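PDB 3EYT: uncharacterized protein SPOA0173 from Silicibacter pomeroyi, which is of unknown function but has a thioredoxin-like domain of the AhpC/TSA family and so probably acts as an oxidoreductase, perhaps with an antioxidant role. Local coordinates for residues M78-L83 and V96-P101; W14-T19 and A85-Y90; L68-E73 and R116-L121; Y113-R116 and L121-I124. All blocks are in the same frame, centred on the assembly; numbering follows the deposited sequence.

Contact 1: residues M78-L83 and V96-P101; sequences MTPISL and VGVDQP
Leu-83 and Val-98 carry most of this contact between the first turn of helix 80-89 and strand 96-99, with Pro-80 adding a smaller share. Leu-83 extends its side chain toward the strand: CG stands anti to the backbone N (chi1 -179°), and CD2 lies anti to CA. That methyl therefore reaches farthest, meeting Val-98 CG2 at 3.7 Å and Val-96 CG1 at 4.2 Å. The leucine and Val-98 run past each other in opposite senses, so the approach is alongside rather than end on. CG2 of Val-98 also lies 4.3 Å from CG of Pro-80, and one valine methyl thus serves two helix residues. Proline costs nothing here, because an N-H in the first turn, just after the N-cap Thr-79, has no preceding turn's carbonyl to bond; the first i to i+4 bond is Leu-83 N to Thr-79 O, 3.0 Å. Branched valines suit an extended strand, and Val-96 and Val-98, two apart, face the same side. Phe-15 of the neighbouring strand 11-15 and Phe-36 help cover Leu-83. Since only hydrocarbon groups meet between the two segments, this first turn of the beta-alpha-beta helix packs on strand 96-99 through shape and burial, without directional polar bonds.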
loop_
_atom_site.group_PDB
_atom_site.type_symbol
_atom_site.label_atom_id
_atom_site.label_comp_id
_atom_site.label_asym_id
_atom_site.label_seq_id
_atom_site.Cartn_x
_atom_site.Cartn_y
_atom_site.Cartn_z
HETATM N N MSE C 78 1.683 -4.825 3.088
HETATM C CA MSE C 78 1.711 -6.077 2.332
HETATM C C MSE C 78 0.935 -5.936 1.018
HETATM O O MSE C 78 0.241 -6.870 0.612
HETATM C CB MSE C 78 1.102 -7.208 3.151
HETATM C CG MSE C 78 1.807 -7.432 4.515
HETATM SE SE MSE C 78 1.415 -9.172 5.191
HETATM C CE MSE C 78 0.930 -8.663 7.013
ATOM N N THR C 79 1.053 -4.773 0.365
ATOM C CA THR C 79 0.337 -4.525 -0.885
ATOM C C THR C 79 1.054 -5.256 -2.062
ATOM O O THR C 79 2.199 -5.745 -1.909
ATOM C CB THR C 79 0.290 -3.015 -1.195
ATOM O OG1 THR C 79 1.613 -2.582 -1.564
ATOM C CG2 THR C 79 -0.207 -2.189 0.008
ATOM N N PRO C 80 0.407 -5.326 -3.237
ATOM C CA PRO C 80 1.020 -6.075 -4.328
ATOM C C PRO C 80 2.433 -5.624 -4.732
ATOM O O PRO C 80 3.225 -6.477 -5.179
ATOM C CB PRO C 80 0.018 -5.876 -5.489
ATOM C CG PRO C 80 -1.349 -5.885 -4.768
ATOM C CD PRO C 80 -1.032 -5.009 -3.521
ATOM N N ILE C 81 2.765 -4.333 -4.606
ATOM C CA ILE C 81 4.144 -3.903 -4.985
ATOM C C ILE C 81 5.135 -4.594 -4.027
ATOM O O ILE C 81 6.217 -5.034 -4.430
ATOM C CB ILE C 81 4.326 -2.370 -5.003
ATOM C CG1 ILE C 81 5.713 -1.977 -5.499
ATOM C CG2 ILE C 81 4.097 -1.746 -3.621
ATOM C CD1 ILE C 81 5.884 -0.501 -5.660
ATOM N N SER C 82 4.740 -4.722 -2.762
ATOM C CA SER C 82 5.574 -5.428 -1.786
ATOM C C SER C 82 5.660 -6.920 -2.020
ATOM O O SER C 82 6.737 -7.528 -1.878
ATOM C CB SER C 82 5.113 -5.122 -0.363
ATOM O OG SER C 82 5.488 -3.799 -0.004
ATOM N N LEU C 83 4.522 -7.524 -2.346
ATOM C CA LEU C 83 4.436 -8.946 -2.669
ATOM C C LEU C 83 5.277 -9.324 -3.868
ATOM O O LEU C 83 5.942 -10.348 -3.834
ATOM C CB LEU C 83 2.978 -9.362 -2.955
ATOM C CG LEU C 83 2.797 -10.861 -3.279
ATOM C CD1 LEU C 83 3.253 -11.726 -2.098
ATOM C CD2 LEU C 83 1.355 -11.181 -3.657
ATOM N N VAL C 96 0.673 -17.090 -7.771
ATOM C CA VAL C 96 0.238 -16.534 -6.489
ATOM C C VAL C 96 -0.871 -15.522 -6.722
ATOM O O VAL C 96 -0.693 -14.561 -7.482
ATOM C CB VAL C 96 1.402 -15.889 -5.739
ATOM C CG1 VAL C 96 0.958 -15.279 -4.391
ATOM C CG2 VAL C 96 2.548 -16.907 -5.555
ATOM N N GLY C 97 -1.996 -15.726 -6.035
ATOM C CA GLY C 97 -3.179 -14.849 -6.226
ATOM C C GLY C 97 -3.337 -13.938 -5.025
ATOM O O GLY C 97 -3.211 -14.402 -3.899
ATOM N N VAL C 98 -3.599 -12.644 -5.249
ATOM C CA VAL C 98 -3.903 -11.742 -4.139
ATOM C C VAL C 98 -5.414 -11.841 -3.855
ATOM O O VAL C 98 -6.260 -11.580 -4.745
ATOM C CB VAL C 98 -3.545 -10.270 -4.458
ATOM C CG1 VAL C 98 -3.983 -9.315 -3.292
ATOM C CG2 VAL C 98 -2.032 -10.125 -4.738
ATOM N N ASP C 99 -5.735 -12.216 -2.626
ATOM C CA ASP C 99 -7.126 -12.425 -2.226
ATOM C C ASP C 99 -7.829 -11.054 -2.251
ATOM O O ASP C 99 -7.271 -10.051 -1.825
ATOM C CB ASP C 99 -7.154 -13.002 -0.835
ATOM C CG ASP C 99 -8.491 -13.661 -0.482
ATOM O OD1 ASP C 99 -9.525 -13.518 -1.218
ATOM O OD2 ASP C 99 -8.509 -14.303 0.576
ATOM N N GLN C 100 -9.053 -11.016 -2.753
ATOM C CA GLN C 100 -9.802 -9.743 -2.818
ATOM C C GLN C 100 -10.105 -9.174 -1.420
ATOM O O GLN C 100 -10.421 -9.926 -0.496
ATOM C CB GLN C 100 -11.120 -9.943 -3.570
ATOM C CG GLN C 100 -10.983 -10.303 -5.057
ATOM C CD GLN C 100 -12.355 -10.436 -5.733
ATOM O OE1 GLN C 100 -13.422 -10.203 -5.119
ATOM N NE2 GLN C 100 -12.336 -10.826 -7.000
ATOM N N PRO C 101 -10.109 -7.840 -1.292
ATOM C CA PRO C 101 -10.434 -7.225 -0.002
ATOM C C PRO C 101 -11.878 -7.537 0.436
ATOM O O PRO C 101 -12.792 -7.600 -0.401
ATOM C CB PRO C 101 -10.268 -5.729 -0.268
ATOM C CG PRO C 101 -10.400 -5.588 -1.809
ATOM C CD PRO C 101 -9.839 -6.841 -2.361
#

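Contact 2: residues W14-T19 and A85-Y90; sequences WFNSAT and AFLHEY
Atom ND2 of Asn-16 reaches toward Leu-87, lying 4.3 Å from its CD1, while its polar needs are met by two backbone carbonyls: a hydrogen bond to Phe-94 O and a weak one to Ile-92 O. Asn-16 has positive phi (62°), a backbone shape that asparagine tolerates better than most residues, and it follows directly on the end of the strand. The apolar part of the contact belongs to Phe-15 and Leu-87. CD1 of Leu-87 is 3.5 Å from Phe-15 CB and 3.8 Å from Phe-15 CG, so the methyl presses on the root of the aromatic side chain and meets the ring only obliquely. The two side chains cross at nearly a right angle. Leu-87 reaches this place because CG sits beside its backbone N, opposite the carbonyl carbon (chi1 -58°), and an extended second torsion carries CD1 outward. Leucine suits the inner side of the helix, whereas asparagine can remain at the exposed border. Strand 11-15 is the outermost strand of the chain's sheet on this side, paired with strand 96-99; helix 80-89 packs across both, Phe-15 also meeting Pro-80 and Lys-84 while Leu-87 rests on Val-96.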
loop_
_atom_site.group_PDB
_atom_site.type_symbol
_atom_site.label_atom_id
_atom_site.label_comp_id
_atom_site.label_asym_id
_atom_site.label_seq_id
_atom_site.Cartn_x
_atom_site.Cartn_y
_atom_site.Cartn_z
ATOM N N TRP C 14 -3.056 -11.842 -10.156
ATOM C CA TRP C 14 -2.208 -13.033 -10.141
ATOM C C TRP C 14 -0.765 -12.646 -10.437
ATOM O O TRP C 14 -0.522 -11.768 -11.261
ATOM C CB TRP C 14 -2.683 -13.994 -11.243
ATOM C CG TRP C 14 -3.856 -14.838 -10.810
ATOM C CD1 TRP C 14 -5.179 -14.642 -11.133
ATOM C CD2 TRP C 14 -3.819 -16.001 -9.955
ATOM N NE1 TRP C 14 -5.957 -15.633 -10.552
ATOM C CE2 TRP C 14 -5.155 -16.470 -9.828
ATOM C CE3 TRP C 14 -2.786 -16.723 -9.332
ATOM C CZ2 TRP C 14 -5.488 -17.595 -9.074
ATOM C CZ3 TRP C 14 -3.123 -17.854 -8.566
ATOM C CH2 TRP C 14 -4.467 -18.271 -8.448
ATOM N N PHE C 15 0.174 -13.272 -9.737
ATOM C CA PHE C 15 1.598 -13.203 -10.090
ATOM C C PHE C 15 2.033 -14.576 -10.603
ATOM O O PHE C 15 1.506 -15.596 -10.171
ATOM C CB PHE C 15 2.443 -12.792 -8.869
ATOM C CG PHE C 15 2.256 -11.346 -8.450
ATOM C CD1 PHE C 15 2.958 -10.323 -9.086
ATOM C CD2 PHE C 15 1.386 -11.012 -7.420
ATOM C CE1 PHE C 15 2.759 -8.973 -8.707
ATOM C CE2 PHE C 15 1.205 -9.693 -7.020
ATOM C CZ PHE C 15 1.890 -8.661 -7.673
ATOM N N ASN C 16 2.991 -14.610 -11.529
ATOM C CA ASN C 16 3.527 -15.867 -12.037
ATOM C C ASN C 16 2.448 -16.668 -12.714
ATOM O O ASN C 16 2.424 -17.865 -12.573
ATOM C CB ASN C 16 4.141 -16.762 -10.930
ATOM C CG ASN C 16 5.213 -16.077 -10.128
ATOM O OD1 ASN C 16 5.917 -15.211 -10.645
ATOM N ND2 ASN C 16 5.371 -16.483 -8.851
ATOM N N SER C 17 1.522 -16.009 -13.402
ATOM C CA SER C 17 0.503 -16.719 -14.156
ATOM C C SER C 17 0.111 -15.942 -15.405
ATOM O O SER C 17 -0.273 -14.765 -15.329
ATOM C CB SER C 17 -0.727 -16.953 -13.278
ATOM O OG SER C 17 -1.660 -17.789 -13.945
ATOM N N ALA C 18 0.178 -16.609 -16.550
ATOM C CA ALA C 18 -0.230 -16.003 -17.828
ATOM C C ALA C 18 -1.715 -15.642 -17.837
ATOM O O ALA C 18 -2.116 -14.616 -18.408
ATOM C CB ALA C 18 0.115 -16.949 -19.014
ATOM N N THR C 19 -2.518 -16.458 -17.156
ATOM C CA THR C 19 -3.966 -16.266 -17.106
ATOM C C THR C 19 -4.547 -16.084 -15.687
ATOM O O THR C 19 -3.860 -16.277 -14.670
ATOM C CB THR C 19 -4.686 -17.467 -17.739
ATOM O OG1 THR C 19 -4.450 -18.614 -16.923
ATOM C CG2 THR C 19 -4.203 -17.722 -19.187
ATOM N N ALA C 85 8.041 -7.988 -4.916
ATOM C CA ALA C 85 9.452 -8.010 -4.475
ATOM C C ALA C 85 9.729 -9.230 -3.609
ATOM O O ALA C 85 10.744 -9.901 -3.778
ATOM C CB ALA C 85 9.805 -6.734 -3.736
ATOM N N PHE C 86 8.786 -9.559 -2.736
ATOM C CA PHE C 86 8.912 -10.740 -1.888
ATOM C C PHE C 86 9.005 -12.046 -2.692
ATOM O O PHE C 86 9.851 -12.926 -2.398
ATOM C CB PHE C 86 7.709 -10.779 -0.918
ATOM C CG PHE C 86 7.650 -12.014 -0.082
ATOM C CD1 PHE C 86 8.356 -12.093 1.107
ATOM C CD2 PHE C 86 6.835 -13.081 -0.459
ATOM C CE1 PHE C 86 8.269 -13.252 1.920
ATOM C CE2 PHE C 86 6.754 -14.248 0.323
ATOM C CZ PHE C 86 7.475 -14.334 1.509
ATOM N N LEU C 87 8.152 -12.176 -3.706
ATOM C CA LEU C 87 8.171 -13.364 -4.558
ATOM C C LEU C 87 9.483 -13.464 -5.327
ATOM O O LEU C 87 10.010 -14.554 -5.506
ATOM C CB LEU C 87 7.005 -13.379 -5.544
ATOM C CG LEU C 87 5.595 -13.322 -4.974
ATOM C CD1 LEU C 87 4.600 -13.209 -6.100
ATOM C CD2 LEU C 87 5.351 -14.559 -4.118
ATOM N N HIS C 88 10.002 -12.329 -5.779
ATOM C CA HIS C 88 11.316 -12.302 -6.423
ATOM C C HIS C 88 12.450 -12.756 -5.464
ATOM O O HIS C 88 13.179 -13.726 -5.763
ATOM C CB HIS C 88 11.610 -10.910 -7.014
ATOM C CG HIS C 88 12.914 -10.826 -7.738
ATOM N ND1 HIS C 88 14.059 -10.312 -7.158
ATOM C CD2 HIS C 88 13.268 -11.219 -8.982
ATOM C CE1 HIS C 88 15.058 -10.381 -8.021
ATOM N NE2 HIS C 88 14.604 -10.927 -9.135
ATOM N N GLU C 89 12.581 -12.089 -4.314
ATOM C CA GLU C 89 13.675 -12.393 -3.354
ATOM C C GLU C 89 13.698 -13.820 -2.880
ATOM O O GLU C 89 14.768 -14.410 -2.707
ATOM C CB GLU C 89 13.598 -11.510 -2.110
ATOM C CG GLU C 89 13.994 -10.091 -2.375
ATOM C CD GLU C 89 15.398 -9.999 -2.895
ATOM O OE1 GLU C 89 15.573 -9.593 -4.080
ATOM O OE2 GLU C 89 16.326 -10.382 -2.135
ATOM N N TYR C 90 12.516 -14.376 -2.664
ATOM C CA TYR C 90 12.399 -15.726 -2.165
ATOM C C TYR C 90 12.249 -16.750 -3.287
ATOM O O TYR C 90 11.941 -17.923 -3.019
ATOM C CB TYR C 90 11.218 -15.809 -1.208
ATOM C CG TYR C 90 11.565 -15.229 0.138
ATOM C CD1 TYR C 90 11.445 -13.851 0.387
ATOM C CD2 TYR C 90 12.040 -16.053 1.156
ATOM C CE1 TYR C 90 11.803 -13.328 1.615
ATOM C CE2 TYR C 90 12.412 -15.528 2.389
ATOM C CZ TYR C 90 12.258 -14.183 2.614
ATOM O OH TYR C 90 12.596 -13.679 3.845
#

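Contact 3: residues L68-E73 and R116-L121; sequences LHTVFE and RGTPSL
Thr-118 points its side chain at Thr-70 and Phe-72, and it does so from the cis-proline loop of the thioredoxin fold: the peptide bond before Pro-119 is cis. Thr-118 and Thr-70 slide past each other in opposite directions, bringing the methyl of one beside the hydroxyl of the other, with Thr-118 CG2 3.3 Å from Thr-70 OG1. This is a close van der Waals meeting and not a polar bond. The side chain of Phe-72 likewise passes that of Thr-118 in the opposite sense, and the same methyl comes to the edge of its ring, near the ring plane, 4.0 Å from CE2. The first torsion of Phe-72 (chi1 64°) sets CG between its backbone N and carbonyl carbon, which turns the ring toward Thr-118 and Gly-117. One face of that ring carries CG of Glu-73. Gly-117 meets the ring obliquely, CA 4.4 Å from Phe-72 CE2, and its backbone angles would drive any beta carbon into the carbonyl oxygen of Arg-116. Threonine, small and carrying both a methyl and a hydroxyl, suits the next position, for its side chain also touches Cys-40 and Cys-43, a CxxC pair of thioredoxin type at a helix start and thus a probable redox site. Across the cis-proline, Ser-120 OG donates to Gly-117 O at 2.7 Å, the donor standing 36° out of the carbonyl plane.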
loop_
_atom_site.group_PDB
_atom_site.type_symbol
_atom_site.label_atom_id
_atom_site.label_comp_id
_atom_site.label_asym_id
_atom_site.label_seq_id
_atom_site.Cartn_x
_atom_site.Cartn_y
_atom_site.Cartn_z
ATOM N N LEU C 68 -1.886 -18.231 -2.129
ATOM C CA LEU C 68 -2.967 -17.274 -1.962
ATOM C C LEU C 68 -2.533 -16.259 -0.893
ATOM O O LEU C 68 -2.354 -16.615 0.278
ATOM C CB LEU C 68 -4.255 -18.006 -1.569
ATOM C CG LEU C 68 -5.456 -17.105 -1.305
ATOM C CD1 LEU C 68 -5.939 -16.515 -2.630
ATOM C CD2 LEU C 68 -6.606 -17.850 -0.593
ATOM N N HIS C 69 -2.297 -15.013 -1.310
ATOM C CA HIS C 69 -1.853 -13.972 -0.347
ATOM C C HIS C 69 -3.091 -13.370 0.337
ATOM O O HIS C 69 -3.867 -12.595 -0.270
ATOM C CB HIS C 69 -1.004 -12.894 -1.041
ATOM C CG HIS C 69 -0.175 -12.073 -0.086
ATOM N ND1 HIS C 69 -0.058 -10.706 -0.188
ATOM C CD2 HIS C 69 0.569 -12.434 0.984
ATOM C CE1 HIS C 69 0.725 -10.258 0.778
ATOM N NE2 HIS C 69 1.124 -11.291 1.497
ATOM N N THR C 70 -3.297 -13.788 1.582
ATOM C CA THR C 70 -4.544 -13.476 2.323
ATOM C C THR C 70 -4.150 -12.476 3.410
ATOM O O THR C 70 -3.838 -12.853 4.552
ATOM C CB THR C 70 -5.122 -14.753 2.930
ATOM O OG1 THR C 70 -4.102 -15.415 3.722
ATOM C CG2 THR C 70 -5.602 -15.729 1.849
ATOM N N VAL C 71 -4.115 -11.191 3.068
ATOM C CA VAL C 71 -3.634 -10.220 4.023
ATOM C C VAL C 71 -4.843 -9.812 4.888
ATOM O O VAL C 71 -5.802 -9.227 4.367
ATOM C CB VAL C 71 -3.051 -8.972 3.287
ATOM C CG1 VAL C 71 -2.591 -7.911 4.308
ATOM C CG2 VAL C 71 -1.895 -9.381 2.374
ATOM N N PHE C 72 -4.790 -10.084 6.186
ATOM C CA PHE C 72 -5.920 -9.777 7.051
ATOM C C PHE C 72 -5.514 -8.793 8.136
ATOM O O PHE C 72 -6.296 -8.482 9.021
ATOM C CB PHE C 72 -6.545 -11.062 7.620
ATOM C CG PHE C 72 -5.621 -11.847 8.513
ATOM C CD1 PHE C 72 -5.519 -11.536 9.881
ATOM C CD2 PHE C 72 -4.858 -12.881 7.999
ATOM C CE1 PHE C 72 -4.684 -12.289 10.725
ATOM C CE2 PHE C 72 -4.000 -13.631 8.820
ATOM C CZ PHE C 72 -3.906 -13.333 10.180
ATOM N N GLU C 73 -4.279 -8.285 8.044
ATOM C CA GLU C 73 -3.781 -7.280 8.995
ATOM C C GLU C 73 -2.620 -6.516 8.369
ATOM O O GLU C 73 -2.019 -7.030 7.424
ATOM C CB GLU C 73 -3.305 -7.969 10.255
ATOM C CG GLU C 73 -2.255 -9.034 9.972
ATOM C CD GLU C 73 -1.886 -9.811 11.207
ATOM O OE1 GLU C 73 -2.466 -9.525 12.293
ATOM O OE2 GLU C 73 -1.020 -10.707 11.099
ATOM N N ARG C 116 -8.389 -20.036 9.696
ATOM C CA ARG C 116 -8.123 -19.583 11.067
ATOM C C ARG C 116 -6.947 -18.623 11.128
ATOM O O ARG C 116 -6.715 -17.986 12.151
ATOM C CB ARG C 116 -7.839 -20.782 11.972
ATOM C CG ARG C 116 -9.010 -21.761 12.085
ATOM C CD ARG C 116 -8.658 -22.897 13.037
ATOM N NE ARG C 116 -8.721 -22.455 14.439
ATOM C CZ ARG C 116 -9.844 -22.320 15.157
ATOM N NH1 ARG C 116 -11.035 -22.593 14.626
ATOM N NH2 ARG C 116 -9.776 -21.909 16.422
ATOM N N GLY C 117 -6.180 -18.531 10.047
ATOM C CA GLY C 117 -4.981 -17.679 10.085
ATOM C C GLY C 117 -4.077 -18.189 8.994
ATOM O O GLY C 117 -4.531 -18.944 8.101
ATOM N N THR C 118 -2.803 -17.787 9.053
ATOM C CA THR C 118 -1.800 -18.236 8.079
ATOM C C THR C 118 -0.595 -18.763 8.882
ATOM O O THR C 118 -0.349 -18.287 9.989
ATOM C CB THR C 118 -1.320 -17.036 7.169
ATOM O OG1 THR C 118 -0.748 -16.009 7.984
ATOM C CG2 THR C 118 -2.477 -16.431 6.408
ATOM N N PRO C 119 0.162 -19.728 8.325
ATOM C CA PRO C 119 -0.154 -20.347 7.038
ATOM C C PRO C 119 -1.275 -21.386 7.146
ATOM O O PRO C 119 -1.447 -22.031 8.188
ATOM C CB PRO C 119 1.177 -21.015 6.618
ATOM C CG PRO C 119 1.783 -21.475 7.948
ATOM C CD PRO C 119 1.373 -20.311 8.956
ATOM N N SER C 120 -2.061 -21.500 6.087
ATOM C CA SER C 120 -3.012 -22.588 5.960
ATOM C C SER C 120 -2.753 -23.305 4.667
ATOM O O SER C 120 -2.422 -22.684 3.655
ATOM C CB SER C 120 -4.454 -22.073 6.007
ATOM O OG SER C 120 -4.688 -21.540 7.298
ATOM N N LEU C 121 -2.924 -24.618 4.697
ATOM C CA LEU C 121 -2.735 -25.405 3.509
ATOM C C LEU C 121 -4.053 -26.105 3.203
ATOM O O LEU C 121 -4.630 -26.770 4.091
ATOM C CB LEU C 121 -1.552 -26.376 3.683
ATOM C CG LEU C 121 -1.069 -26.994 2.341
ATOM C CD1 LEU C 121 0.373 -27.299 2.312
ATOM C CD2 LEU C 121 -1.862 -28.238 2.021
#

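Contact 4: residues Y113-R116 and L121-I124; sequences YQMR and LLLI
Leu-122 divides its two methyl groups between Tyr-113 and Met-115 of segment 113-116. CD1 lies 3.8 Å from Tyr-113 CD2, and CD2 lies 3.7 Å from the terminal carbon CE of Met-115, modelled as selenomethionine. The leucine torsions explain the split. CG is turned beside the backbone N (chi1 -57°), and the second torsion of -77° leaves neither methyl anti to CA, a less common leucine shape that spreads both branches toward the loop. Met-115 answers with a chain extended beyond CG, its unbranched length letting CE reach the strand from a loop whose backbone is well away from it. Tyr-113 meets Leu-122 obliquely and reaches on to Ile-124, crossing that side chain at about a right angle; its OH is 3.8 Å from Ile-124 CD1. The hydroxyl keeps its polar partner at Pro-7 O, to which it is hydrogen-bonded. Gln-114, with its positive phi of 57°, closes the helix in a Schellman motif and so lets the chain turn between the two inward-facing residues. Leu-122 and Ile-124, alternate residues of strand 120-124, lie on one face of the sheet, while Leu-121 and Leu-123 meet helix 140-151 on the other. The chemistry is mostly that of buried hydrocarbon: long, flexible or branched side chains pack between loop and sheet, and the one polar tip is satisfied by a backbone carbonyl.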
loop_
_atom_site.group_PDB
_atom_site.type_symbol
_atom_site.label_atom_id
_atom_site.label_comp_id
_atom_site.label_asym_id
_atom_site.label_seq_id
_atom_site.Cartn_x
_atom_site.Cartn_y
_atom_site.Cartn_z
ATOM N N TYR C 113 -13.397 -19.668 2.993
ATOM C CA TYR C 113 -12.842 -20.939 3.404
ATOM C C TYR C 113 -12.830 -21.154 4.919
ATOM O O TYR C 113 -12.419 -22.231 5.378
ATOM C CB TYR C 113 -11.429 -21.150 2.818
ATOM C CG TYR C 113 -11.457 -21.709 1.412
ATOM C CD1 TYR C 113 -11.683 -20.870 0.305
ATOM C CD2 TYR C 113 -11.287 -23.068 1.178
ATOM C CE1 TYR C 113 -11.756 -21.384 -0.982
ATOM C CE2 TYR C 113 -11.329 -23.587 -0.102
ATOM C CZ TYR C 113 -11.564 -22.746 -1.180
ATOM O OH TYR C 113 -11.624 -23.265 -2.460
ATOM N N GLN C 114 -13.254 -20.135 5.663
ATOM C CA GLN C 114 -13.260 -20.152 7.132
ATOM C C GLN C 114 -11.840 -20.435 7.676
ATOM O O GLN C 114 -11.665 -21.214 8.617
ATOM C CB GLN C 114 -14.286 -21.196 7.630
ATOM C CG GLN C 114 -15.664 -20.993 6.970
ATOM C CD GLN C 114 -16.686 -22.052 7.369
ATOM O OE1 GLN C 114 -16.661 -23.170 6.876
ATOM N NE2 GLN C 114 -17.569 -21.691 8.263
HETATM N N MSE C 115 -10.831 -19.796 7.092
HETATM C CA MSE C 115 -9.456 -20.047 7.550
HETATM C C MSE C 115 -9.240 -19.413 8.897
HETATM O O MSE C 115 -9.850 -18.391 9.225
HETATM C CB MSE C 115 -8.435 -19.552 6.516
HETATM C CG MSE C 115 -8.678 -20.174 5.167
HETATM SE SE MSE C 115 -7.225 -19.523 3.980
HETATM C CE MSE C 115 -7.936 -20.137 2.256
ATOM N N ARG C 116 -8.389 -20.036 9.696
ATOM C CA ARG C 116 -8.123 -19.583 11.067
ATOM C C ARG C 116 -6.947 -18.623 11.128
ATOM O O ARG C 116 -6.715 -17.986 12.151
ATOM C CB ARG C 116 -7.839 -20.782 11.972
ATOM C CG ARG C 116 -9.010 -21.761 12.085
ATOM C CD ARG C 116 -8.658 -22.897 13.037
ATOM N NE ARG C 116 -8.721 -22.455 14.439
ATOM C CZ ARG C 116 -9.844 -22.320 15.157
ATOM N NH1 ARG C 116 -11.035 -22.593 14.626
ATOM N NH2 ARG C 116 -9.776 -21.909 16.422
ATOM N N LEU C 121 -2.924 -24.618 4.697
ATOM C CA LEU C 121 -2.735 -25.405 3.509
ATOM C C LEU C 121 -4.053 -26.105 3.203
ATOM O O LEU C 121 -4.630 -26.770 4.091
ATOM C CB LEU C 121 -1.552 -26.376 3.683
ATOM C CG LEU C 121 -1.069 -26.994 2.341
ATOM C CD1 LEU C 121 0.373 -27.299 2.312
ATOM C CD2 LEU C 121 -1.862 -28.238 2.021
ATOM N N LEU C 122 -4.563 -25.900 1.979
ATOM C CA LEU C 122 -5.846 -26.485 1.574
ATOM C C LEU C 122 -5.594 -27.475 0.458
ATOM O O LEU C 122 -4.769 -27.215 -0.430
ATOM C CB LEU C 122 -6.810 -25.414 1.071
ATOM C CG LEU C 122 -7.269 -24.182 1.887
ATOM C CD1 LEU C 122 -8.293 -24.564 2.894
ATOM C CD2 LEU C 122 -6.147 -23.373 2.537
ATOM N N LEU C 123 -6.302 -28.601 0.500
ATOM C CA LEU C 123 -6.216 -29.639 -0.519
ATOM C C LEU C 123 -7.570 -29.881 -1.134
ATOM O O LEU C 123 -8.531 -30.234 -0.425
ATOM C CB LEU C 123 -5.764 -30.990 0.059
ATOM C CG LEU C 123 -4.318 -31.391 0.307
ATOM C CD1 LEU C 123 -4.300 -32.936 0.337
ATOM C CD2 LEU C 123 -3.348 -30.852 -0.740
ATOM N N ILE C 124 -7.618 -29.724 -2.452
ATOM C CA ILE C 124 -8.819 -29.884 -3.245
ATOM C C ILE C 124 -8.656 -31.081 -4.182
ATOM O O ILE C 124 -7.659 -31.198 -4.905
ATOM C CB ILE C 124 -9.130 -28.597 -4.041
ATOM C CG1 ILE C 124 -9.452 -27.440 -3.066
ATOM C CG2 ILE C 124 -10.300 -28.795 -5.030
ATOM C CD1 ILE C 124 -9.394 -26.086 -3.741
#

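Overall arrangement
All four contacts pack a helix or loops on or beside one mixed sheet of a thioredoxin-like domain. Contacts 1 and 2 share helix 80-89, which spans neighbouring strands 96-99 and 11-15 (centres about 10 Å apart); contacts 3 and 4 share strand 120-124 (centres about 9 Å apart). Contact 3 links the two pairs, because strand 63-69 lies beside strand 96-99, while contacts 2 and 4, centres about 21 Å apart, lie on opposite sides of the chain's centre. Along the chain, contact 2 alternates with contacts 1 and 3, contact 3 spans contact 1, and contacts 1 and 2 close before contact 4 opens. Packing runs from the sheet's edge to the cis-proline loop beside the probable redox cysteines.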